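Local coordinates for protein hydratase ChsH1 (Mycobacterium tuberculosis, PDB 4W78) that hydrates the double bond of the enoyl-CoA intermediate 3-oxo-4,17-pregnadiene-20-carboxyl-CoA during cholesterol side-chain degradation, in a complex with ChsH2, at residues W140-H145 and W160-F165; D82-P87 and I121-G126; E7-I12 and G86-L91. All blocks are in the same frame, centred on the assembly; numbering follows the deposited sequence.

In the fold
The three contacts follow one another from the sheet outward in the hot-dog fold. Contact 1 pairs two central strands; contact 2 seats the entry to helix 85-94 on strand 119-134, the next strand of that sheet; contact 3 adds helix 3-13 alongside helix 85-94. The centres of contacts 1 and 2 lie about 12 Å apart, as do those of contacts 1 and 3, whereas contacts 2 and 3 are about 10 Å apart and share Gly86 and Pro87. Leu125 joins the last two, its CD2 being 3.6 Å from Ile88 CD1. Ile142 of contact 1 also packs on Ile88. The ChsH2 chain comes within reach at contact 1, through Trp160.

Contact 1: residues W140-H145 and W160-F165; sequences WFINQH and WRILKF
Trp160 and Gln144 form a hydrogen-bonded pair in the antiparallel beta hairpin of strands 139-150 and 153-165, part of the hot-dog sheet. Gln144 N donates to Trp160 O at 2.9 Å, and Trp160 N returns a bond to Gln144 O. The indole leads away from this pairing and packs on Ile52 of the ChsH2 chain. Arg161 projects from the other face of the sheet. Its CG stands anti to the backbone N (chi1 -175°), and the chain, extended as far as NE, runs side by side with Asn143, whose OD1 is 3.5 Å from Arg161 CG. The guanidinium then lies flat on Phe141 with the planes 12° apart. This is an off-centre cation-pi contact: Arg161 CZ is 3.9 Å from the Phe141 ring centroid, while Arg161 NH2 sits over the ring's centre. Arg161 NH1 is hydrogen-bonded to Asn104 OD1, and one water accepts from both Arg161 NE and Asn143 ND2; the latter also reaches Asp127 O. Ile162 exchanges two backbone bonds with Ile142, and its CG1 rests 3.9 Å from Ile142 CB. Leu163 comes back to Phe141 from the opposite face, Leu163 CD1 standing 9° off the ring normal in a CH-pi contact, which leaves the ring sandwiched between a cation and a methyl. Lys164 completes the ladder with Trp140. Its chain is bent at chi2 and chi3, its NZ forms a salt bridge with Asp93 OD1, and Lys164 CG meets Ile142 CD1 at 3.5 Å.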
loop_
_atom_site.group_PDB
_atom_site.type_symbol
_atom_site.label_atom_id
_atom_site.label_comp_id
_atom_site.label_asym_id
_atom_site.label_seq_id
_atom_site.Cartn_x
_atom_site.Cartn_y
_atom_site.Cartn_z
ATOM N N TRP A 140 -1.287 -13.202 30.176
ATOM C CA TRP A 140 -2.320 -14.168 29.824
ATOM C C TRP A 140 -2.260 -14.430 28.339
ATOM O O TRP A 140 -2.090 -13.502 27.554
ATOM C CB TRP A 140 -3.699 -13.600 30.140
ATOM C CG TRP A 140 -4.025 -13.557 31.591
ATOM C CD1 TRP A 140 -3.475 -12.737 32.534
ATOM C CD2 TRP A 140 -5.006 -14.347 32.265
ATOM N NE1 TRP A 140 -4.049 -12.974 33.758
ATOM C CE2 TRP A 140 -4.993 -13.959 33.620
ATOM C CE3 TRP A 140 -5.899 -15.343 31.853
ATOM C CZ2 TRP A 140 -5.832 -14.537 34.570
ATOM C CZ3 TRP A 140 -6.733 -15.918 32.800
ATOM C CH2 TRP A 140 -6.691 -15.514 34.144
ATOM N N PHE A 141 -2.393 -15.690 27.941
ATOM C CA PHE A 141 -2.452 -16.008 26.520
ATOM C C PHE A 141 -3.897 -16.081 26.070
ATOM O O PHE A 141 -4.738 -16.645 26.772
ATOM C CB PHE A 141 -1.750 -17.338 26.221
ATOM C CG PHE A 141 -0.252 -17.301 26.428
ATOM C CD1 PHE A 141 0.579 -16.888 25.408
ATOM C CD2 PHE A 141 0.310 -17.690 27.632
ATOM C CE1 PHE A 141 1.954 -16.861 25.580
ATOM C CE2 PHE A 141 1.685 -17.662 27.815
ATOM C CZ PHE A 141 2.503 -17.245 26.783
ATOM N N ILE A 142 -4.167 -15.509 24.902
ATOM C CA ILE A 142 -5.521 -15.463 24.348
ATOM C C ILE A 142 -5.498 -16.049 22.942
ATOM O O ILE A 142 -4.767 -15.567 22.070
ATOM C CB ILE A 142 -6.028 -14.023 24.271
ATOM C CG1 ILE A 142 -6.169 -13.448 25.679
ATOM C CG2 ILE A 142 -7.374 -13.967 23.549
ATOM C CD1 ILE A 142 -5.493 -12.117 25.842
ATOM N N ASN A 143 -6.277 -17.108 22.734
ATOM C CA ASN A 143 -6.448 -17.725 21.424
ATOM C C ASN A 143 -7.748 -17.326 20.760
ATOM O O ASN A 143 -8.773 -17.121 21.439
ATOM C CB ASN A 143 -6.428 -19.245 21.556
ATOM C CG ASN A 143 -5.082 -19.767 22.010
ATOM O OD1 ASN A 143 -4.229 -20.095 21.191
ATOM N ND2 ASN A 143 -4.880 -19.820 23.316
ATOM N N GLN A 144 -7.711 -17.208 19.443
ATOM C CA GLN A 144 -8.926 -16.981 18.649
ATOM C C GLN A 144 -8.979 -17.961 17.496
ATOM O O GLN A 144 -7.933 -18.301 16.922
ATOM C CB GLN A 144 -8.938 -15.571 18.081
ATOM C CG GLN A 144 -9.226 -14.462 19.071
ATOM C CD GLN A 144 -9.255 -13.119 18.373
ATOM O OE1 GLN A 144 -8.229 -12.447 18.249
ATOM N NE2 GLN A 144 -10.423 -12.739 17.877
ATOM N N HIS A 145 -10.179 -18.422 17.143
ATOM C CA HIS A 145 -10.380 -19.200 15.928
ATOM C C HIS A 145 -11.118 -18.322 14.924
ATOM O O HIS A 145 -12.250 -17.884 15.170
ATOM C CB HIS A 145 -11.174 -20.481 16.190
ATOM C CG HIS A 145 -11.256 -21.401 15.003
ATOM N ND1 HIS A 145 -12.289 -22.287 14.820
ATOM C CD2 HIS A 145 -10.439 -21.574 13.939
ATOM C CE1 HIS A 145 -12.115 -22.973 13.709
ATOM N NE2 HIS A 145 -10.994 -22.563 13.156
ATOM N N TRP A 160 -5.087 -18.006 16.091
ATOM C CA TRP A 160 -4.268 -16.819 16.348
ATOM C C TRP A 160 -4.042 -16.742 17.846
ATOM O O TRP A 160 -4.999 -16.812 18.604
ATOM C CB TRP A 160 -5.068 -15.583 15.917
ATOM C CG TRP A 160 -4.299 -14.312 15.912
ATOM C CD1 TRP A 160 -4.325 -13.300 16.832
ATOM C CD2 TRP A 160 -3.393 -13.921 14.907
ATOM N NE1 TRP A 160 -3.457 -12.298 16.450
ATOM C CE2 TRP A 160 -2.878 -12.660 15.260
ATOM C CE3 TRP A 160 -2.968 -14.522 13.730
ATOM C CZ2 TRP A 160 -1.951 -11.996 14.466
ATOM C CZ3 TRP A 160 -2.106 -13.902 12.968
ATOM C CH2 TRP A 160 -1.571 -12.637 13.315
ATOM N N ARG A 161 -2.799 -16.596 18.287
ATOM C CA ARG A 161 -2.526 -16.534 19.717
ATOM C C ARG A 161 -1.721 -15.295 20.059
ATOM O O ARG A 161 -0.705 -15.002 19.422
ATOM C CB ARG A 161 -1.788 -17.785 20.172
ATOM C CG ARG A 161 -1.534 -17.908 21.662
ATOM C CD ARG A 161 -0.796 -19.242 21.876
ATOM N NE ARG A 161 -0.457 -19.555 23.259
ATOM C CZ ARG A 161 0.785 -19.781 23.688
ATOM N NH1 ARG A 161 1.812 -19.712 22.847
ATOM N NH2 ARG A 161 1.004 -20.072 24.960
ATOM N N ILE A 162 -2.187 -14.566 21.066
ATOM C CA ILE A 162 -1.464 -13.401 21.548
ATOM C C ILE A 162 -1.208 -13.521 23.034
ATOM O O ILE A 162 -1.850 -14.313 23.737
ATOM C CB ILE A 162 -2.231 -12.084 21.283
ATOM C CG1 ILE A 162 -3.509 -12.025 22.125
ATOM C CG2 ILE A 162 -2.540 -11.932 19.805
ATOM C CD1 ILE A 162 -4.239 -10.669 22.080
ATOM N N LEU A 163 -0.254 -12.724 23.503
ATOM C CA LEU A 163 0.066 -12.617 24.914
ATOM C C LEU A 163 -0.174 -11.181 25.356
ATOM O O LEU A 163 0.396 -10.248 24.780
ATOM C CB LEU A 163 1.535 -12.989 25.139
ATOM C CG LEU A 163 2.093 -12.704 26.530
ATOM C CD1 LEU A 163 1.430 -13.569 27.602
ATOM C CD2 LEU A 163 3.609 -12.900 26.517
ATOM N N LYS A 164 -1.043 -10.995 26.342
ATOM C CA LYS A 164 -1.189 -9.695 26.996
ATOM C C LYS A 164 -0.404 -9.744 28.291
ATOM O O LYS A 164 -0.626 -10.621 29.128
ATOM C CB LYS A 164 -2.658 -9.398 27.305
ATOM C CG LYS A 164 -3.519 -9.199 26.074
ATOM C CD LYS A 164 -3.287 -7.831 25.471
ATOM C CE LYS A 164 -3.874 -6.746 26.357
ATOM N NZ LYS A 164 -3.235 -5.432 26.061
ATOM N N PHE A 165 0.518 -8.803 28.473
ATOM C CA PHE A 165 1.460 -8.912 29.574
ATOM C C PHE A 165 1.645 -7.585 30.295
ATOM O O PHE A 165 1.345 -6.525 29.743
ATOM C CB PHE A 165 2.816 -9.443 29.066
ATOM C CG PHE A 165 3.495 -8.539 28.065
ATOM C CD1 PHE A 165 3.235 -8.649 26.711
ATOM C CD2 PHE A 165 4.413 -7.582 28.487
ATOM C CE1 PHE A 165 3.859 -7.821 25.795
ATOM C CE2 PHE A 165 5.035 -6.752 27.576
ATOM C CZ PHE A 165 4.767 -6.869 26.235
HETATM O O HOH W 1 -5.807 -14.197 19.751
HETATM O O HOH W 2 -2.528 -20.936 25.165
#

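Contact 2: residues D82-P87 and I121-G126; sequences DDPLGP and ISAELG
Pro84 and the strand residues Ala123 and Leu125 direct their CB atoms at one another, so the pyrrolidine ring bears on the strand over the peptide units between the two. At one end Pro84 CD lies 3.8 Å from Ala123 O and 4.3 Å from Ala123 CB. Pro84 CG stands 4.1 Å from Leu125 N, and Pro84 CB faces Leu125 CB at 4.4 Å. The CB of Glu124, between them in sequence, is directed away from Pro84. Asp83 touches the strand only marginally. Its chi1 of 178° sets CG anti to the backbone N. Asp83 OD1 accepts a capping bond from Leu85 N at 3.1 Å, nearly straight at the hydrogen (170°), yet the donor meets OD1 from well above the carboxylate plane. Asp83 OD2 forms a salt bridge with Arg79. Ile12 of helix 3-13 packs on both Pro84 and Leu125, so a third element closes the junction between the turn leading into helix 85-94 and strand 119-134 of the hot-dog sheet. No hydrogen bond joins the two segments, and their contact is van der Waals and rather loose. Pro84 thus makes a shape-dependent, non-directional contact, while the Asp83 cap is the directional element, probably helping to hold the turn and interacting favourably with the positive end of the helix dipole.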
loop_
_atom_site.group_PDB
_atom_site.type_symbol
_atom_site.label_atom_id
_atom_site.label_comp_id
_atom_site.label_asym_id
_atom_site.label_seq_id
_atom_site.Cartn_x
_atom_site.Cartn_y
_atom_site.Cartn_z
ATOM N N ASP A 82 -19.502 -6.802 17.553
ATOM C CA ASP A 82 -19.559 -8.172 18.054
ATOM C C ASP A 82 -18.252 -8.940 18.006
ATOM O O ASP A 82 -18.239 -10.153 18.208
ATOM C CB ASP A 82 -20.644 -8.965 17.355
ATOM C CG ASP A 82 -20.448 -9.093 15.870
ATOM O OD1 ASP A 82 -19.494 -8.525 15.304
ATOM O OD2 ASP A 82 -21.306 -9.783 15.270
ATOM N N ASP A 83 -17.167 -8.234 17.735
ATOM C CA ASP A 83 -15.844 -8.832 17.706
ATOM C C ASP A 83 -15.452 -9.112 19.157
ATOM O O ASP A 83 -15.457 -8.212 19.993
ATOM C CB ASP A 83 -14.891 -7.837 17.050
ATOM C CG ASP A 83 -13.460 -8.328 16.993
ATOM O OD1 ASP A 83 -13.187 -9.487 17.362
ATOM O OD2 ASP A 83 -12.604 -7.534 16.557
ATOM N N PRO A 84 -15.139 -10.372 19.477
ATOM C CA PRO A 84 -14.843 -10.656 20.884
ATOM C C PRO A 84 -13.502 -10.094 21.349
ATOM O O PRO A 84 -13.284 -10.057 22.558
ATOM C CB PRO A 84 -14.831 -12.194 20.935
ATOM C CG PRO A 84 -14.488 -12.605 19.539
ATOM C CD PRO A 84 -15.187 -11.595 18.662
ATOM N N LEU A 85 -12.645 -9.664 20.426
ATOM C CA LEU A 85 -11.303 -9.205 20.796
ATOM C C LEU A 85 -11.339 -7.861 21.516
ATOM O O LEU A 85 -10.585 -7.642 22.450
ATOM C CB LEU A 85 -10.375 -9.152 19.583
ATOM C CG LEU A 85 -8.883 -8.923 19.869
ATOM C CD1 LEU A 85 -8.369 -9.868 20.955
ATOM C CD2 LEU A 85 -8.090 -9.110 18.595
ATOM N N GLY A 86 -12.224 -6.972 21.079
ATOM C CA GLY A 86 -12.408 -5.690 21.749
ATOM C C GLY A 86 -12.589 -5.793 23.252
ATOM O O GLY A 86 -11.818 -5.210 24.017
ATOM N N PRO A 87 -13.627 -6.521 23.697
ATOM C CA PRO A 87 -13.882 -6.715 25.127
ATOM C C PRO A 87 -12.721 -7.394 25.854
ATOM O O PRO A 87 -12.465 -7.064 27.015
ATOM C CB PRO A 87 -15.108 -7.628 25.139
ATOM C CG PRO A 87 -15.772 -7.386 23.833
ATOM C CD PRO A 87 -14.730 -7.021 22.859
ATOM N N ILE A 121 -15.339 -12.818 7.122
ATOM C CA ILE A 121 -14.565 -13.295 8.267
ATOM C C ILE A 121 -15.430 -13.344 9.521
ATOM O O ILE A 121 -16.261 -12.460 9.745
ATOM C CB ILE A 121 -13.326 -12.392 8.513
ATOM C CG1 ILE A 121 -12.441 -12.938 9.644
ATOM C CG2 ILE A 121 -13.751 -10.937 8.786
ATOM C CD1 ILE A 121 -11.149 -12.128 9.842
ATOM N N SER A 122 -15.209 -14.369 10.351
ATOM C CA SER A 122 -15.896 -14.513 11.639
ATOM C C SER A 122 -14.857 -14.925 12.661
ATOM O O SER A 122 -13.966 -15.721 12.348
ATOM C CB SER A 122 -16.978 -15.582 11.536
ATOM O OG SER A 122 -17.617 -15.814 12.784
ATOM N N ALA A 123 -14.952 -14.374 13.868
ATOM C CA ALA A 123 -13.956 -14.642 14.911
ATOM C C ALA A 123 -14.620 -15.197 16.161
ATOM O O ALA A 123 -15.675 -14.722 16.579
ATOM C CB ALA A 123 -13.196 -13.371 15.253
ATOM N N GLU A 124 -13.984 -16.201 16.763
ATOM C CA GLU A 124 -14.472 -16.842 17.977
ATOM C C GLU A 124 -13.321 -16.868 18.968
ATOM O O GLU A 124 -12.183 -17.129 18.579
ATOM C CB GLU A 124 -14.908 -18.286 17.658
ATOM C CG GLU A 124 -15.498 -19.036 18.830
ATOM C CD GLU A 124 -15.428 -20.534 18.653
ATOM O OE1 GLU A 124 -14.302 -21.028 18.451
ATOM O OE2 GLU A 124 -16.476 -21.214 18.721
ATOM N N LEU A 125 -13.602 -16.577 20.236
ATOM C CA LEU A 125 -12.602 -16.681 21.291
ATOM C C LEU A 125 -12.372 -18.156 21.649
ATOM O O LEU A 125 -13.323 -18.935 21.787
ATOM C CB LEU A 125 -13.067 -15.856 22.501
ATOM C CG LEU A 125 -12.167 -15.585 23.702
ATOM C CD1 LEU A 125 -10.909 -14.869 23.258
ATOM C CD2 LEU A 125 -12.920 -14.729 24.694
ATOM N N GLY A 126 -11.100 -18.539 21.758
ATOM C CA GLY A 126 -10.727 -19.865 22.220
ATOM C C GLY A 126 -10.134 -19.806 23.616
ATOM O O GLY A 126 -10.605 -19.052 24.457
#

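Contact 3: residues E7-I12 and G86-L91; sequences EAVAQI and GPIIKL
Ile12 reaches from helix 7-12 to two neighbours at once: its CD1 lies 3.6 Å from Pro87 CB and 3.7 Å from Ile88 CD1. The two helix segments run almost antiparallel, at 170°, with axes 10.3 Å apart, and apolar side-chain carbons bridge that spacing. Ile12 CG1 is anti to the carbonyl carbon (chi1 -63°), chi2 (165°) extends the chain to CD1, and the Ile12 side chain crosses those of Pro87 and Ile88 obliquely. One turn earlier in the same helix, Ala8 meets the forked end of Leu91. Its CB is 3.6 Å from Leu91 CD1, and Leu91 CD2 is almost as close, which shows that the small side chain sits against both branches of the fork. Between these two points Val9 contributes CG2, 3.9 Å from Ile88 CD1 and 4.0 Å from Leu91 CD2, its side chain crossing that of Leu91 at about a right angle. Val9 and Ile88 are the buried members, and Leu125 of strand 119-134 packs on both of them as well as on Ile12.

The solvent side is different in kind. Pro87 is exposed even while it touches Ile12, so this edge of the apolar row lies at the surface. Farther round helix 7-12, Glu7, Ala10 and Gln11 are exposed and make no contact with segment 86-91; Gln11 NE2 makes a weak bond back to Glu7 O. On the other helix Lys90 is likewise exposed, with NZ in a salt bridge to Asp94. No hydrogen bond or charge pair joins the two segments. The pair is apolar between the helices and toward the sheet, with Glu7, Gln11 and Lys90 among the residues on the exposed side. Helices 3-13 and 85-94 thus pack antiparallel, both touching strand 119-134 through Leu125, in a hot-dog fold where helix packs on an antiparallel sheet.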
loop_
_atom_site.group_PDB
_atom_site.type_symbol
_atom_site.label_atom_id
_atom_site.label_comp_id
_atom_site.label_asym_id
_atom_site.label_seq_id
_atom_site.Cartn_x
_atom_site.Cartn_y
_atom_site.Cartn_z
ATOM N N GLU A 7 -14.647 -15.121 34.719
ATOM C CA GLU A 7 -16.068 -14.821 34.591
ATOM C C GLU A 7 -16.351 -13.893 33.408
ATOM O O GLU A 7 -17.310 -14.099 32.666
ATOM C CB GLU A 7 -16.620 -14.234 35.900
ATOM C CG GLU A 7 -16.555 -15.200 37.073
ATOM C CD GLU A 7 -17.037 -14.588 38.379
ATOM O OE1 GLU A 7 -17.649 -13.497 38.343
ATOM O OE2 GLU A 7 -16.802 -15.200 39.445
ATOM N N ALA A 8 -15.504 -12.884 33.209
ATOM C CA ALA A 8 -15.690 -11.954 32.099
ATOM C C ALA A 8 -15.476 -12.640 30.765
ATOM O O ALA A 8 -16.198 -12.390 29.803
ATOM C CB ALA A 8 -14.754 -10.763 32.230
ATOM N N VAL A 9 -14.449 -13.487 30.703
ATOM C CA VAL A 9 -14.165 -14.251 29.498
ATOM C C VAL A 9 -15.357 -15.129 29.121
ATOM O O VAL A 9 -15.718 -15.207 27.941
ATOM C CB VAL A 9 -12.888 -15.117 29.671
ATOM C CG1 VAL A 9 -12.759 -16.130 28.539
ATOM C CG2 VAL A 9 -11.652 -14.227 29.718
ATOM N N ALA A 10 -15.957 -15.767 30.117
ATOM C CA ALA A 10 -17.115 -16.634 29.903
ATOM C C ALA A 10 -18.275 -15.846 29.291
ATOM O O ALA A 10 -18.924 -16.296 28.349
ATOM C CB ALA A 10 -17.540 -17.284 31.211
ATOM N N GLN A 11 -18.531 -14.655 29.813
ATOM C CA GLN A 11 -19.619 -13.866 29.260
ATOM C C GLN A 11 -19.356 -13.438 27.814
ATOM O O GLN A 11 -20.269 -13.415 26.990
ATOM C CB GLN A 11 -19.955 -12.686 30.176
ATOM C CG GLN A 11 -20.051 -13.084 31.656
ATOM C CD GLN A 11 -21.000 -14.265 31.941
ATOM O OE1 GLN A 11 -22.090 -14.356 31.374
ATOM N NE2 GLN A 11 -20.579 -15.166 32.831
ATOM N N ILE A 12 -18.095 -13.157 27.478
ATOM C CA ILE A 12 -17.733 -12.855 26.111
ATOM C C ILE A 12 -17.942 -14.062 25.207
ATOM O O ILE A 12 -18.520 -13.957 24.134
ATOM C CB ILE A 12 -16.271 -12.353 26.028
ATOM C CG1 ILE A 12 -16.150 -11.038 26.819
ATOM C CG2 ILE A 12 -15.841 -12.185 24.581
ATOM C CD1 ILE A 12 -14.717 -10.610 27.123
ATOM N N GLY A 86 -12.224 -6.972 21.079
ATOM C CA GLY A 86 -12.408 -5.690 21.749
ATOM C C GLY A 86 -12.589 -5.793 23.252
ATOM O O GLY A 86 -11.818 -5.210 24.017
ATOM N N PRO A 87 -13.627 -6.521 23.697
ATOM C CA PRO A 87 -13.882 -6.715 25.127
ATOM C C PRO A 87 -12.721 -7.394 25.854
ATOM O O PRO A 87 -12.465 -7.064 27.015
ATOM C CB PRO A 87 -15.108 -7.628 25.139
ATOM C CG PRO A 87 -15.772 -7.386 23.833
ATOM C CD PRO A 87 -14.730 -7.021 22.859
ATOM N N ILE A 88 -12.051 -8.330 25.187
ATOM C CA ILE A 88 -10.932 -9.045 25.787
ATOM C C ILE A 88 -9.753 -8.113 26.023
ATOM O O ILE A 88 -9.154 -8.121 27.105
ATOM C CB ILE A 88 -10.497 -10.227 24.907
ATOM C CG1 ILE A 88 -11.444 -11.397 25.122
ATOM C CG2 ILE A 88 -9.060 -10.652 25.223
ATOM C CD1 ILE A 88 -11.311 -12.023 26.492
ATOM N N ILE A 89 -9.439 -7.296 25.024
ATOM C CA ILE A 89 -8.345 -6.333 25.167
ATOM C C ILE A 89 -8.623 -5.334 26.294
ATOM O O ILE A 89 -7.743 -5.047 27.102
ATOM C CB ILE A 89 -8.055 -5.576 23.854
ATOM C CG1 ILE A 89 -7.583 -6.540 22.762
ATOM C CG2 ILE A 89 -7.025 -4.461 24.093
ATOM C CD1 ILE A 89 -6.368 -7.383 23.126
ATOM N N LYS A 90 -9.849 -4.814 26.363
ATOM C CA LYS A 90 -10.231 -3.922 27.455
ATOM C C LYS A 90 -10.105 -4.580 28.832
ATOM O O LYS A 90 -9.577 -3.980 29.764
ATOM C CB LYS A 90 -11.661 -3.404 27.254
ATOM C CG LYS A 90 -12.133 -2.413 28.318
ATOM C CD LYS A 90 -11.338 -1.116 28.270
ATOM C CE LYS A 90 -12.094 0.033 28.936
ATOM N NZ LYS A 90 -12.548 -0.281 30.320
ATOM N N LEU A 91 -10.603 -5.806 28.951
ATOM C CA LEU A 91 -10.518 -6.568 30.188
ATOM C C LEU A 91 -9.075 -6.627 30.686
ATOM O O LEU A 91 -8.798 -6.279 31.832
ATOM C CB LEU A 91 -11.049 -7.989 29.965
ATOM C CG LEU A 91 -11.032 -8.962 31.144
ATOM C CD1 LEU A 91 -11.998 -8.495 32.231
ATOM C CD2 LEU A 91 -11.367 -10.378 30.677
#